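Local coordinates for PUM-HD domain-containing protein (Caenorhabditis elegans, PDB 7CGF), which binds RNA through its Pumilio-homology domain, probably recognising sequences in mRNA 3' untranslated regions, at residues N255-F260 with G287-H292. The protein carries 2 engineered substitutions. Sequence-based numbering, arbitrary orientation.
Sequences NNLFEF and GAACHH
No ring takes part where L257 meets A288 and A289, and the flat group to note first is the F260 phenyl, further along the same short helix. The carbonyl oxygen of N256 lies in the plane of this ring, at its edge, with N256 O 3.3 Å from F260 CD1. That same oxygen accepts the backbone bond from F260 N at 3.0 Å, so the first turn of helix 257-261 closes on N256. N256 holds the N-cap position without a capping bond from its side chain; its ND2 instead turns back to R252 O.

Between the two segments, the close contacts run through one methyl group, L257 CD2. L257 starts out toward A288 and A289, with CG anti to the backbone N (chi1 -179°); chi2 of 64° then brings CD2, rather than CD1, up against the two alanines. CD2 comes closest to the backbone, 3.6 Å from A289 N, and rests 3.7 Å from A289 CB. From the other residue of the pair, A288 CB reaches L257 CD2 at 4.0 Å. The alanine side offers only methyls, consistent with the 6.9 Å between L257 CA and A288 CA. The side-chain contacts are apolar, although CD2 also lies against the backbone; no hydrogen bond joins the segments, and just 117 Å² is buried in all.

The contact lies within the Pumilio-homology domain, in an all-helical stack of repeats, about 8 Å from the bound RNA at its nearest atom. L257 also packs on I270 of helix 266-276 and M303 of helix 299-304, while A289 touches V300 and bonds to it through the backbone. Nearby, C290 packs on helix 322-332 and F260 on helix 221-225.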
ATOM      1  N   ASN A 255      25.514  14.181  -4.736  1.00 23.26           N
ATOM      2  CA  ASN A 255      26.667  13.939  -5.592  1.00 23.72           C
ATOM      3  C   ASN A 255      26.279  13.660  -7.034  1.00 25.87           C
ATOM      4  O   ASN A 255      27.134  13.760  -7.920  1.00 28.58           O
ATOM      5  CB  ASN A 255      27.504  12.776  -5.051  1.00 23.69           C
ATOM      6  CG  ASN A 255      28.240  13.136  -3.772  1.00 29.67           C
ATOM      7  OD1 ASN A 255      28.440  14.312  -3.469  1.00 36.08           O
ATOM      8  ND2 ASN A 255      28.660  12.122  -3.026  1.00 29.24           N
ATOM      9  N   ASN A 256      25.020  13.312  -7.294  1.00 23.37           N
ATOM     10  CA  ASN A 256      24.554  12.987  -8.635  1.00 23.93           C
ATOM     11  C   ASN A 256      23.277  13.743  -8.952  1.00 25.85           C
ATOM     12  O   ASN A 256      22.357  13.202  -9.569  1.00 22.98           O
ATOM     13  CB  ASN A 256      24.348  11.484  -8.779  1.00 23.12           C
ATOM     14  CG  ASN A 256      25.621  10.708  -8.521  1.00 28.07           C
ATOM     15  OD1 ASN A 256      26.440  10.528  -9.423  1.00 37.37           O
ATOM     16  ND2 ASN A 256      25.810  10.270  -7.280  1.00 27.68           N
ATOM     17  N   LEU A 257      23.228  15.023  -8.562  1.00 21.49           N
ATOM     18  CA  LEU A 257      21.964  15.758  -8.498  1.00 21.56           C
ATOM     19  C   LEU A 257      21.337  15.933  -9.875  1.00 24.21           C
ATOM     20  O   LEU A 257      20.125  15.751 -10.036  1.00 20.86           O
ATOM     21  CB  LEU A 257      22.180  17.122  -7.838  1.00 22.08           C
ATOM     22  CG  LEU A 257      20.929  17.997  -7.690  1.00 23.47           C
ATOM     23  CD1 LEU A 257      19.907  17.356  -6.765  1.00 23.87           C
ATOM     24  CD2 LEU A 257      21.279  19.397  -7.206  1.00 26.04           C
ATOM     25  N   PHE A 258      22.133  16.310 -10.874  1.00 22.98           N
ATOM     26  CA  PHE A 258      21.551  16.533 -12.191  1.00 21.78           C
ATOM     27  C   PHE A 258      20.946  15.253 -12.754  1.00 23.30           C
ATOM     28  O   PHE A 258      19.833  15.271 -13.291  1.00 22.94           O
ATOM     29  CB  PHE A 258      22.596  17.099 -13.146  1.00 25.54           C
ATOM     30  CG  PHE A 258      22.026  17.484 -14.466  1.00 26.48           C
ATOM     31  CD1 PHE A 258      21.252  18.621 -14.586  1.00 29.67           C
ATOM     32  CD2 PHE A 258      22.226  16.691 -15.580  1.00 29.04           C
ATOM     33  CE1 PHE A 258      20.702  18.980 -15.803  1.00 32.05           C
ATOM     34  CE2 PHE A 258      21.675  17.047 -16.795  1.00 30.52           C
ATOM     35  CZ  PHE A 258      20.911  18.188 -16.901  1.00 28.88           C
ATOM     36  N   GLU A 259      21.648  14.128 -12.619  1.00 23.56           N
ATOM     37  CA  GLU A 259      21.121  12.877 -13.154  1.00 24.29           C
ATOM     38  C   GLU A 259      19.838  12.463 -12.437  1.00 23.41           C
ATOM     39  O   GLU A 259      18.858  12.088 -13.089  1.00 23.24           O
ATOM     40  CB  GLU A 259      22.176  11.778 -13.062  1.00 28.55           C
ATOM     41  CG  GLU A 259      23.276  11.914 -14.111  1.00 36.50           C
ATOM     42  CD  GLU A 259      22.717  12.058 -15.519  1.00 43.22           C
ATOM     43  OE1 GLU A 259      21.978  11.148 -15.962  1.00 39.05           O
ATOM     44  OE2 GLU A 259      23.002  13.091 -16.173  1.00 40.00           O
ATOM     45  N   PHE A 260      19.810  12.558 -11.103  1.00 21.75           N
ATOM     46  CA  PHE A 260      18.596  12.174 -10.376  1.00 18.66           C
ATOM     47  C   PHE A 260      17.433  13.090 -10.720  1.00 18.74           C
ATOM     48  O   PHE A 260      16.291  12.633 -10.867  1.00 18.41           O
ATOM     49  CB  PHE A 260      18.843  12.186  -8.866  1.00 21.97           C
ATOM     50  CG  PHE A 260      19.364  10.886  -8.330  1.00 22.25           C
ATOM     51  CD1 PHE A 260      20.718  10.596  -8.384  1.00 23.12           C
ATOM     52  CD2 PHE A 260      18.510   9.977  -7.738  1.00 25.02           C
ATOM     53  CE1 PHE A 260      21.207   9.403  -7.893  1.00 27.14           C
ATOM     54  CE2 PHE A 260      18.988   8.781  -7.238  1.00 26.10           C
ATOM     55  CZ  PHE A 260      20.344   8.487  -7.328  1.00 26.11           C
ATOM     56  N   GLY A 287      23.679  23.203  -1.950  1.00 22.89           N
ATOM     57  CA  GLY A 287      25.064  23.443  -2.325  1.00 23.85           C
ATOM     58  C   GLY A 287      25.443  22.760  -3.623  1.00 28.37           C
ATOM     59  O   GLY A 287      26.177  23.320  -4.440  1.00 27.53           O
ATOM     60  N   ALA A 288      24.942  21.541  -3.833  1.00 21.82           N
ATOM     61  CA  ALA A 288      25.177  20.853  -5.096  1.00 25.89           C
ATOM     62  C   ALA A 288      24.551  21.616  -6.248  1.00 24.13           C
ATOM     63  O   ALA A 288      25.145  21.727  -7.332  1.00 28.02           O
ATOM     64  CB  ALA A 288      24.604  19.434  -5.034  1.00 25.70           C
ATOM     65  N   ALA A 289      23.351  22.159  -6.027  1.00 21.92           N
ATOM     66  CA  ALA A 289      22.622  22.838  -7.093  1.00 23.53           C
ATOM     67  C   ALA A 289      23.279  24.158  -7.475  1.00 26.68           C
ATOM     68  O   ALA A 289      23.232  24.553  -8.645  1.00 25.64           O
ATOM     69  CB  ALA A 289      21.173  23.080  -6.663  1.00 22.56           C
ATOM     70  N   CYS A 290      23.896  24.845  -6.522  1.00 27.17           N
ATOM     71  CA  CYS A 290      24.443  26.172  -6.779  1.00 22.44           C
ATOM     72  C   CYS A 290      25.924  26.164  -7.111  1.00 36.41           C
ATOM     73  O   CYS A 290      26.484  27.233  -7.368  1.00 37.61           O
ATOM     74  CB  CYS A 290      24.206  27.082  -5.572  1.00 28.84           C
ATOM     75  SG  CYS A 290      22.493  27.402  -5.245  1.00 33.25           S
ATOM     76  N   HIS A 291      26.566  24.996  -7.143  1.00 31.37           N
ATOM     77  CA  HIS A 291      28.018  24.951  -7.261  1.00 45.66           C
ATOM     78  C   HIS A 291      28.470  25.490  -8.612  1.00 54.27           C
ATOM     79  O   HIS A 291      27.909  25.138  -9.656  1.00 47.65           O
ATOM     80  CB  HIS A 291      28.534  23.527  -7.062  1.00 48.41           C
ATOM     81  CG  HIS A 291      29.988  23.469  -6.712  1.00 57.27           C
ATOM     82  ND1 HIS A 291      30.969  23.190  -7.640  1.00 61.06           N
ATOM     83  CD2 HIS A 291      30.632  23.687  -5.540  1.00 55.89           C
ATOM     84  CE1 HIS A 291      32.151  23.222  -7.051  1.00 61.93           C
ATOM     85  NE2 HIS A 291      31.975  23.521  -5.777  1.00 61.31           N
ATOM     86  N   HIS A 292      29.486  26.353  -8.582  1.00 55.53           N
ATOM     87  CA  HIS A 292      30.039  26.957  -9.789  1.00 56.97           C
ATOM     88  C   HIS A 292      31.045  26.020 -10.452  1.00 59.74           C
ATOM     89  O   HIS A 292      30.698  25.265 -11.362  1.00 60.46           O
ATOM     90  CB  HIS A 292      30.701  28.300  -9.462  1.00 59.64           C
TER